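Local coordinates for protein arginine N-methyltransferase SFM1 (Saccharomyces cerevisiae, PDB 5C74) that monomethylates ribosomal protein S3, acting as an S-adenosyl-L-methionine-dependent protein-arginine N-methyltransferase of the SPOUT superfamily, at residues M1-E9 against T140-I151; K76-D84 against T117-L127. One frame throughout, in Å; residues are numbered along the deposited sequence.

Contact 1: residues M1-E9 against T140-I151; sequences MKYIIEHME and TDTAIRTTQLII
Tyr3 and Gln148 make the one direct hydrogen bond between strand 2-6 and helix 140-151, the helix lying nearly antiparallel to a strand of the parallel sheet of this SPOUT fold, with 10.5 Å between the axes of the two segments. Tyr3 OH donates to Gln148 OE1 over 2.7 Å, and the hydroxyl lies in the carbonyl plane at a C=O...donor angle of 117°, on a lone pair of OE1. Ring and amide planes stand steeply to one another, and the Gln148 chain reaches the strand because it bends at its second torsion (chi2 -79°). The ring is met both over a face and at its edge. Over one face, Ile144 CG2 sits 3.9 Å from the ring centroid and 8° off the normal, which defines a CH-pi contact; at the edge, Thr147 CG2 lies in plane and 3.3 Å from Tyr3 OH. A phenylalanine here would keep the ring over Ile144 but is likely to leave Gln148 OE1 without its direct protein donor and its amide freer to turn. Beyond the ring, Ile5 CD1 and Thr140 CG2 meet tip to tip at 3.6 Å, and Met1 CE touches Ile151 CG1 at 4.0 Å, extending the apolar seam along the helix. Within the sheet, strand 2-6 is bonded through its backbone to Asn31 and Ile33 along one edge and to Asp100 and Phe102 along the other. Gln148 OE1 also accepts from two waters, so three donors grip it: one water, 3.1 Å from OE1, donates to Met1 O as well, and the other, 3.0 Å from OE1, accepts from Met1 N.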
loop_
_atom_site.group_PDB
_atom_site.type_symbol
_atom_site.label_atom_id
_atom_site.label_comp_id
_atom_site.label_asym_id
_atom_site.label_seq_id
_atom_site.Cartn_x
_atom_site.Cartn_y
_atom_site.Cartn_z
ATOM N N MET A 1 18.354 -7.253 19.204
ATOM C CA MET A 1 17.449 -6.111 19.067
ATOM C C MET A 1 16.151 -6.534 18.399
ATOM O O MET A 1 16.139 -7.381 17.509
ATOM C CB MET A 1 18.116 -4.986 18.260
ATOM C CG MET A 1 17.282 -3.706 18.116
ATOM S SD MET A 1 17.294 -2.646 19.584
ATOM C CE MET A 1 18.592 -1.485 19.210
ATOM N N LYS A 2 15.049 -5.936 18.829
ATOM C CA LYS A 2 13.779 -6.179 18.176
ATOM C C LYS A 2 13.285 -4.872 17.588
ATOM O O LYS A 2 13.680 -3.805 18.045
ATOM C CB LYS A 2 12.778 -6.762 19.152
ATOM C CG LYS A 2 13.174 -8.178 19.579
ATOM C CD LYS A 2 12.384 -8.649 20.770
ATOM C CE LYS A 2 13.330 -9.030 21.889
ATOM N NZ LYS A 2 14.005 -7.850 22.485
ATOM N N TYR A 3 12.433 -4.964 16.571
ATOM C CA TYR A 3 12.075 -3.804 15.768
ATOM C C TYR A 3 10.577 -3.583 15.782
ATOM O O TYR A 3 9.812 -4.524 15.613
ATOM C CB TYR A 3 12.570 -3.991 14.345
ATOM C CG TYR A 3 14.070 -4.100 14.338
ATOM C CD1 TYR A 3 14.858 -2.958 14.332
ATOM C CD2 TYR A 3 14.694 -5.341 14.420
ATOM C CE1 TYR A 3 16.244 -3.049 14.368
ATOM C CE2 TYR A 3 16.080 -5.441 14.460
ATOM C CZ TYR A 3 16.841 -4.285 14.429
ATOM O OH TYR A 3 18.210 -4.371 14.480
ATOM N N ILE A 4 10.169 -2.339 15.991
ATOM C CA ILE A 4 8.751 -2.003 15.976
ATOM C C ILE A 4 8.521 -0.973 14.877
ATOM O O ILE A 4 9.190 0.049 14.833
ATOM C CB ILE A 4 8.279 -1.442 17.343
ATOM C CG1 ILE A 4 8.527 -2.469 18.460
ATOM C CG2 ILE A 4 6.789 -1.033 17.302
ATOM C CD1 ILE A 4 8.390 -1.890 19.871
ATOM N N ILE A 5 7.585 -1.245 13.977
ATOM C CA ILE A 5 7.279 -0.284 12.921
ATOM C C ILE A 5 5.843 0.153 13.066
ATOM O O ILE A 5 4.942 -0.677 13.035
ATOM C CB ILE A 5 7.481 -0.884 11.503
ATOM C CG1 ILE A 5 8.934 -1.315 11.292
ATOM C CG2 ILE A 5 7.065 0.128 10.436
ATOM C CD1 ILE A 5 9.149 -2.078 10.008
ATOM N N GLU A 6 5.613 1.442 13.239
ATOM C CA GLU A 6 4.242 1.923 13.281
ATOM C C GLU A 6 3.718 1.943 11.852
ATOM O O GLU A 6 4.274 2.625 10.995
ATOM C CB GLU A 6 4.159 3.318 13.898
ATOM C CG GLU A 6 4.623 3.393 15.352
ATOM C CD GLU A 6 4.163 4.670 16.030
ATOM O OE1 GLU A 6 4.358 5.760 15.436
ATOM O OE2 GLU A 6 3.579 4.577 17.139
ATOM N N HIS A 7 2.646 1.206 11.595
ATOM C CA HIS A 7 2.097 1.137 10.249
ATOM C C HIS A 7 0.751 1.814 10.316
ATOM O O HIS A 7 -0.259 1.151 10.440
ATOM C CB HIS A 7 1.975 -0.316 9.764
ATOM C CG HIS A 7 1.542 -0.442 8.330
ATOM N ND1 HIS A 7 2.436 -0.628 7.296
ATOM C CD2 HIS A 7 0.309 -0.398 7.759
ATOM C CE1 HIS A 7 1.774 -0.695 6.149
ATOM N NE2 HIS A 7 0.483 -0.560 6.404
ATOM N N MET A 8 0.755 3.143 10.268
ATOM C CA MET A 8 -0.437 3.927 10.571
ATOM C C MET A 8 -1.122 4.398 9.298
ATOM O O MET A 8 -1.389 5.587 9.116
ATOM C CB MET A 8 -0.078 5.130 11.447
ATOM C CG MET A 8 0.550 4.762 12.817
ATOM S SD MET A 8 1.140 6.186 13.791
ATOM C CE MET A 8 -0.411 6.919 14.304
ATOM N N GLU A 9 -1.381 3.460 8.408
ATOM C CA GLU A 9 -2.023 3.788 7.149
ATOM C C GLU A 9 -2.805 2.577 6.727
ATOM O O GLU A 9 -2.490 1.450 7.107
ATOM C CB GLU A 9 -0.996 4.179 6.076
ATOM C CG GLU A 9 -0.124 3.010 5.615
ATOM C CD GLU A 9 0.969 3.417 4.635
ATOM O OE1 GLU A 9 2.021 2.740 4.612
ATOM O OE2 GLU A 9 0.777 4.401 3.887
ATOM N N THR A 140 13.196 1.414 5.103
ATOM C CA THR A 140 13.075 0.778 6.398
ATOM C C THR A 140 13.917 -0.495 6.493
ATOM O O THR A 140 14.570 -0.737 7.511
ATOM C CB THR A 140 11.625 0.460 6.699
ATOM O OG1 THR A 140 10.870 1.659 6.542
ATOM C CG2 THR A 140 11.499 -0.035 8.138
ATOM N N ASP A 141 13.920 -1.306 5.441
ATOM C CA ASP A 141 14.726 -2.530 5.485
ATOM C C ASP A 141 16.223 -2.226 5.555
ATOM O O ASP A 141 16.973 -2.956 6.204
ATOM C CB ASP A 141 14.434 -3.424 4.290
ATOM C CG ASP A 141 14.791 -2.772 2.986
ATOM O OD1 ASP A 141 14.149 -1.756 2.651
ATOM O OD2 ASP A 141 15.701 -3.281 2.297
ATOM N N THR A 142 16.654 -1.149 4.908
ATOM C CA THR A 142 18.062 -0.731 4.986
ATOM C C THR A 142 18.406 -0.254 6.410
ATOM O O THR A 142 19.482 -0.572 6.952
ATOM C CB THR A 142 18.384 0.398 3.990
ATOM O OG1 THR A 142 18.272 -0.097 2.649
ATOM C CG2 THR A 142 19.814 0.885 4.212
ATOM N N ALA A 143 17.488 0.501 7.014
ATOM C CA ALA A 143 17.695 1.021 8.363
ATOM C C ALA A 143 17.834 -0.131 9.348
ATOM O O ALA A 143 18.671 -0.084 10.253
ATOM C CB ALA A 143 16.553 1.940 8.787
ATOM N N ILE A 144 17.010 -1.156 9.167
ATOM C CA ILE A 144 17.070 -2.321 10.032
ATOM C C ILE A 144 18.361 -3.094 9.782
ATOM O O ILE A 144 19.011 -3.516 10.734
ATOM C CB ILE A 144 15.829 -3.214 9.851
ATOM C CG1 ILE A 144 14.622 -2.465 10.435
ATOM C CG2 ILE A 144 16.036 -4.590 10.543
ATOM C CD1 ILE A 144 13.316 -3.213 10.391
ATOM N N ARG A 145 18.774 -3.239 8.521
ATOM C CA ARG A 145 20.055 -3.907 8.267
ATOM C C ARG A 145 21.191 -3.135 8.936
ATOM O O ARG A 145 22.093 -3.719 9.539
ATOM C CB ARG A 145 20.340 -4.041 6.765
ATOM C CG ARG A 145 21.706 -4.627 6.461
ATOM C CD ARG A 145 21.835 -4.981 4.986
ATOM N NE ARG A 145 20.978 -6.106 4.672
ATOM C CZ ARG A 145 21.351 -7.369 4.838
ATOM N NH1 ARG A 145 22.574 -7.649 5.284
ATOM N NH2 ARG A 145 20.514 -8.345 4.545
ATOM N N THR A 146 21.141 -1.819 8.816
ATOM C CA THR A 146 22.168 -0.969 9.386
ATOM C C THR A 146 22.201 -1.117 10.893
ATOM O O THR A 146 23.272 -1.221 11.489
ATOM C CB THR A 146 21.949 0.505 9.014
ATOM O OG1 THR A 146 22.052 0.657 7.586
ATOM C CG2 THR A 146 22.994 1.383 9.703
ATOM N N THR A 147 21.028 -1.152 11.507
ATOM C CA THR A 147 20.964 -1.288 12.956
ATOM C C THR A 147 21.551 -2.630 13.412
ATOM O O THR A 147 22.241 -2.708 14.443
ATOM C CB THR A 147 19.515 -1.127 13.444
ATOM O OG1 THR A 147 19.082 0.211 13.160
ATOM C CG2 THR A 147 19.449 -1.379 14.964
ATOM N N GLN A 148 21.288 -3.684 12.644
ATOM C CA GLN A 148 21.851 -4.998 12.946
ATOM C C GLN A 148 23.379 -4.968 12.889
ATOM O O GLN A 148 24.064 -5.537 13.743
ATOM C CB GLN A 148 21.302 -6.052 11.977
ATOM C CG GLN A 148 19.833 -6.349 12.180
ATOM C CD GLN A 148 19.608 -7.279 13.353
ATOM O OE1 GLN A 148 19.225 -6.848 14.440
ATOM N NE2 GLN A 148 19.861 -8.561 13.142
ATOM N N LEU A 149 23.916 -4.323 11.866
ATOM C CA LEU A 149 25.364 -4.230 11.719
ATOM C C LEU A 149 25.981 -3.522 12.926
ATOM O O LEU A 149 27.041 -3.918 13.427
ATOM C CB LEU A 149 25.715 -3.488 10.413
ATOM C CG LEU A 149 25.381 -4.239 9.114
ATOM C CD1 LEU A 149 25.474 -3.316 7.878
ATOM C CD2 LEU A 149 26.341 -5.406 8.975
ATOM N N ILE A 150 25.304 -2.482 13.402
ATOM C CA ILE A 150 25.836 -1.664 14.496
ATOM C C ILE A 150 25.688 -2.372 15.845
ATOM O O ILE A 150 26.642 -2.460 16.619
ATOM C CB ILE A 150 25.126 -0.283 14.540
ATOM C CG1 ILE A 150 25.497 0.545 13.312
ATOM C CG2 ILE A 150 25.485 0.500 15.788
ATOM C CD1 ILE A 150 24.646 1.817 13.158
ATOM N N ILE A 151 24.504 -2.925 16.096
ATOM C CA ILE A 151 24.144 -3.433 17.408
ATOM C C ILE A 151 24.529 -4.903 17.572
ATOM O O ILE A 151 25.053 -5.315 18.615
ATOM C CB ILE A 151 22.630 -3.239 17.662
ATOM C CG1 ILE A 151 22.290 -1.745 17.704
ATOM C CG2 ILE A 151 22.202 -3.873 18.973
ATOM C CD1 ILE A 151 22.907 -0.991 18.884
HETATM O O HOH W 1 17.177 -8.870 15.459
HETATM O O HOH W 2 19.850 -8.252 17.013
#

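Contact 2: residues K76-D84 against T117-L127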
loop_
_atom_site.group_PDB
_atom_site.type_symbol
_atom_site.label_atom_id
_atom_site.label_comp_id
_atom_site.label_asym_id
_atom_site.label_seq_id
_atom_site.Cartn_x
_atom_site.Cartn_y
_atom_site.Cartn_z
ATOM N N LYS A 76 10.936 -1.553 28.326
ATOM C CA LYS A 76 11.315 -0.900 29.570
ATOM C C LYS A 76 11.690 0.550 29.341
ATOM O O LYS A 76 12.297 0.891 28.328
ATOM C CB LYS A 76 12.475 -1.661 30.217
ATOM C CG LYS A 76 12.062 -3.022 30.771
ATOM C CD LYS A 76 13.269 -3.809 31.277
ATOM C CE LYS A 76 14.161 -4.266 30.129
ATOM N NZ LYS A 76 13.506 -5.340 29.322
ATOM N N ASP A 77 11.314 1.408 30.280
ATOM C CA ASP A 77 11.602 2.827 30.146
ATOM C C ASP A 77 13.099 3.066 29.940
ATOM O O ASP A 77 13.943 2.497 30.643
ATOM C CB ASP A 77 11.091 3.588 31.373
ATOM C CG ASP A 77 9.568 3.699 31.403
ATOM O OD1 ASP A 77 8.905 3.364 30.392
ATOM O OD2 ASP A 77 9.032 4.144 32.441
ATOM N N GLY A 78 13.414 3.881 28.936
ATOM C CA GLY A 78 14.785 4.216 28.611
ATOM C C GLY A 78 15.508 3.141 27.825
ATOM O O GLY A 78 16.650 3.339 27.420
ATOM N N ARG A 79 14.853 2.007 27.591
ATOM C CA ARG A 79 15.493 0.927 26.840
ATOM C C ARG A 79 14.823 0.726 25.482
ATOM O O ARG A 79 15.027 -0.297 24.826
ATOM C CB ARG A 79 15.477 -0.384 27.646
ATOM C CG ARG A 79 16.168 -0.248 29.011
ATOM C CD ARG A 79 16.461 -1.620 29.641
ATOM N NE ARG A 79 17.144 -2.473 28.676
ATOM C CZ ARG A 79 18.465 -2.505 28.502
ATOM N NH1 ARG A 79 19.264 -1.766 29.268
ATOM N NH2 ARG A 79 18.991 -3.300 27.577
ATOM N N VAL A 80 14.033 1.710 25.064
ATOM C CA VAL A 80 13.437 1.678 23.725
ATOM C C VAL A 80 13.973 2.851 22.912
ATOM O O VAL A 80 13.810 4.006 23.300
ATOM C CB VAL A 80 11.896 1.728 23.798
ATOM C CG1 VAL A 80 11.305 1.694 22.410
ATOM C CG2 VAL A 80 11.356 0.551 24.648
ATOM N N CYS A 81 14.629 2.542 21.798
ATOM C CA CYS A 81 15.240 3.547 20.947
ATOM C C CYS A 81 14.276 4.006 19.864
ATOM O O CYS A 81 13.589 3.195 19.246
ATOM C CB CYS A 81 16.520 2.996 20.311
ATOM S SG CYS A 81 17.330 4.195 19.232
ATOM N N LEU A 82 14.211 5.310 19.635
ATOM C CA LEU A 82 13.371 5.821 18.562
ATOM C C LEU A 82 14.257 6.383 17.456
ATOM O O LEU A 82 15.090 7.247 17.714
ATOM C CB LEU A 82 12.419 6.898 19.083
ATOM C CG LEU A 82 11.581 7.618 18.023
ATOM C CD1 LEU A 82 10.482 6.686 17.452
ATOM C CD2 LEU A 82 10.971 8.875 18.622
ATOM N N LEU A 83 14.107 5.873 16.237
ATOM C CA LEU A 83 14.772 6.495 15.090
ATOM C C LEU A 83 14.290 7.925 14.987
ATOM O O LEU A 83 13.091 8.181 14.897
ATOM C CB LEU A 83 14.478 5.761 13.780
ATOM C CG LEU A 83 15.096 6.475 12.561
ATOM C CD1 LEU A 83 16.628 6.464 12.666
ATOM C CD2 LEU A 83 14.635 5.864 11.240
ATOM N N ASP A 84 15.222 8.864 15.008
ATOM C CA ASP A 84 14.840 10.265 15.072
ATOM C C ASP A 84 15.766 11.072 14.153
ATOM O O ASP A 84 16.913 11.321 14.499
ATOM C CB ASP A 84 14.918 10.753 16.524
ATOM C CG ASP A 84 14.383 12.170 16.720
ATOM O OD1 ASP A 84 14.053 12.860 15.727
ATOM O OD2 ASP A 84 14.316 12.605 17.893
ATOM N N THR A 117 7.085 11.945 16.515
ATOM C CA THR A 117 8.088 11.827 17.567
ATOM C C THR A 117 7.587 12.517 18.821
ATOM O O THR A 117 7.624 11.948 19.920
ATOM C CB THR A 117 9.427 12.424 17.133
ATOM O OG1 THR A 117 9.976 11.577 16.126
ATOM C CG2 THR A 117 10.407 12.510 18.324
ATOM N N LYS A 118 7.086 13.739 18.659
ATOM C CA LYS A 118 6.609 14.490 19.810
ATOM C C LYS A 118 5.354 13.859 20.411
ATOM O O LYS A 118 5.180 13.857 21.635
ATOM C CB LYS A 118 6.341 15.958 19.432
ATOM C CG LYS A 118 6.090 16.859 20.637
ATOM C CD LYS A 118 5.976 18.339 20.224
ATOM C CE LYS A 118 6.029 19.260 21.435
ATOM N NZ LYS A 118 6.028 20.704 21.031
ATOM N N GLU A 119 4.489 13.316 19.559
ATOM C CA GLU A 119 3.307 12.609 20.040
ATOM C C GLU A 119 3.685 11.418 20.922
ATOM O O GLU A 119 3.125 11.236 22.008
ATOM C CB GLU A 119 2.454 12.129 18.863
ATOM C CG GLU A 119 1.749 13.257 18.129
ATOM C CD GLU A 119 0.979 12.777 16.899
ATOM O OE1 GLU A 119 0.879 11.551 16.692
ATOM O OE2 GLU A 119 0.474 13.639 16.137
ATOM N N LEU A 120 4.620 10.606 20.443
ATOM C CA LEU A 120 5.039 9.413 21.185
ATOM C C LEU A 120 5.648 9.794 22.521
ATOM O O LEU A 120 5.312 9.227 23.563
ATOM C CB LEU A 120 6.030 8.594 20.363
ATOM C CG LEU A 120 5.438 7.718 19.256
ATOM C CD1 LEU A 120 6.525 7.204 18.323
ATOM C CD2 LEU A 120 4.679 6.548 19.869
ATOM N N LYS A 121 6.557 10.764 22.491
ATOM C CA LYS A 121 7.250 11.182 23.708
ATOM C C LYS A 121 6.328 11.874 24.704
ATOM O O LYS A 121 6.489 11.745 25.919
ATOM C CB LYS A 121 8.417 12.100 23.350
ATOM C CG LYS A 121 9.554 11.342 22.696
ATOM C CD LYS A 121 10.762 12.226 22.531
ATOM C CE LYS A 121 11.895 11.469 21.841
ATOM N NZ LYS A 121 13.169 12.222 21.966
ATOM N N THR A 122 5.348 12.605 24.194
ATOM C CA THR A 122 4.372 13.228 25.067
ATOM C C THR A 122 3.475 12.163 25.722
ATOM O O THR A 122 3.088 12.292 26.893
ATOM C CB THR A 122 3.497 14.246 24.294
ATOM O OG1 THR A 122 4.340 15.285 23.764
ATOM C CG2 THR A 122 2.450 14.865 25.210
ATOM N N ALA A 123 3.140 11.118 24.972
ATOM C CA ALA A 123 2.323 10.044 25.533
ATOM C C ALA A 123 3.100 9.234 26.570
ATOM O O ALA A 123 2.552 8.855 27.606
ATOM C CB ALA A 123 1.810 9.132 24.435
ATOM N N TYR A 124 4.377 8.992 26.286
ATOM C CA TYR A 124 5.228 8.132 27.118
ATOM C C TYR A 124 6.585 8.785 27.390
ATOM O O TYR A 124 7.606 8.350 26.850
ATOM C CB TYR A 124 5.416 6.773 26.433
ATOM C CG TYR A 124 4.099 6.134 26.033
ATOM C CD1 TYR A 124 3.175 5.759 27.000
ATOM C CD2 TYR A 124 3.779 5.909 24.694
ATOM C CE1 TYR A 124 1.958 5.181 26.647
ATOM C CE2 TYR A 124 2.563 5.318 24.332
ATOM C CZ TYR A 124 1.661 4.964 25.313
ATOM O OH TYR A 124 0.453 4.377 24.978
ATOM N N PRO A 125 6.596 9.831 28.235
ATOM C CA PRO A 125 7.810 10.643 28.368
ATOM C C PRO A 125 9.001 9.900 28.987
ATOM O O PRO A 125 10.133 10.310 28.745
ATOM C CB PRO A 125 7.353 11.815 29.252
ATOM C CG PRO A 125 6.107 11.356 29.916
ATOM C CD PRO A 125 5.453 10.414 28.957
ATOM N N ASN A 126 8.758 8.830 29.737
ATOM C CA ASN A 126 9.844 8.025 30.311
ATOM C C ASN A 126 10.396 6.951 29.373
ATOM O O ASN A 126 11.412 6.315 29.663
ATOM C CB ASN A 126 9.364 7.337 31.585
ATOM C CG ASN A 126 8.944 8.313 32.649
ATOM O OD1 ASN A 126 9.549 9.373 32.807
ATOM N ND2 ASN A 126 7.902 7.963 33.396
ATOM N N LEU A 127 9.719 6.727 28.257
ATOM C CA LEU A 127 9.964 5.502 27.487
ATOM C C LEU A 127 11.129 5.544 26.487
ATOM O O LEU A 127 11.957 4.629 26.447
ATOM C CB LEU A 127 8.685 5.125 26.733
ATOM C CG LEU A 127 8.761 3.872 25.872
ATOM C CD1 LEU A 127 9.039 2.656 26.734
ATOM C CD2 LEU A 127 7.453 3.705 25.066
HETATM O O HOH W 3 6.930 5.383 33.057
HETATM O O HOH W 4 11.625 13.212 14.830
#
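Asp84 OD1 accepts from a water, 2.6 Å away, that also bonds Thr117 OG1, and from the backbone N of Arg86. The water lies 2.7 Å from Thr117 OG1 and so ties the residue just after strand 80-83 to the helix. The other carboxylate oxygen, OD2, is hydrogen-bonded to Ser130 OG, which also bonds Lys121 NZ; with Asp84 OD2 and Lys121 NZ 4.2 Å apart, their opposite charges probably attract without forming a salt bridge. Apolar contacts follow along the strand. Leu82 splits its two methyls, CD2 lying 3.7 Å from Thr117 CG2 while CD1 faces Leu120 CD1. Leu127 turns its end back toward Val80 with CG anti to the backbone N (chi1 180°), which brings CD1 to 3.8 Å from Val80 CG2. At the far end a type II beta turn, Lys76 to Arg79, presents Gly78 N to Leu127 O at 3.0 Å; the N-H...O angle is 146°, and the donor stands 46° above the carbonyl plane. A further water links Asp77 OD2 with Asn126 ND2, 2.8 Å from the latter. Strand 80-83 runs between strands 101-104 and 128-131, and helix 116-123, leading from the first to the second, crosses over it in a beta-alpha-beta connection, with Leu120 also resting on Leu128.

Contacts 1 and 2 lie on opposite faces of the same parallel sheet, their centres 16 Å apart. Contact 1 is central, about 4 Å from the centre of the chain; contact 2 sits about 17 Å out, beside edge strand 128-131. Strand 101-104 separates the two strands involved. Along the chain the order is 1-9, 76-84, 117-127, 140-151, so contact 2 is nested inside the loop that contact 1 closes. They meet where Glu6 OE2, on the face turned from helix 140-151, packs 3.5 Å from Leu120 CD2. Together they place a helix against each face of the sheet, giving this methyltransferase domain a three-layered alpha/beta/alpha build.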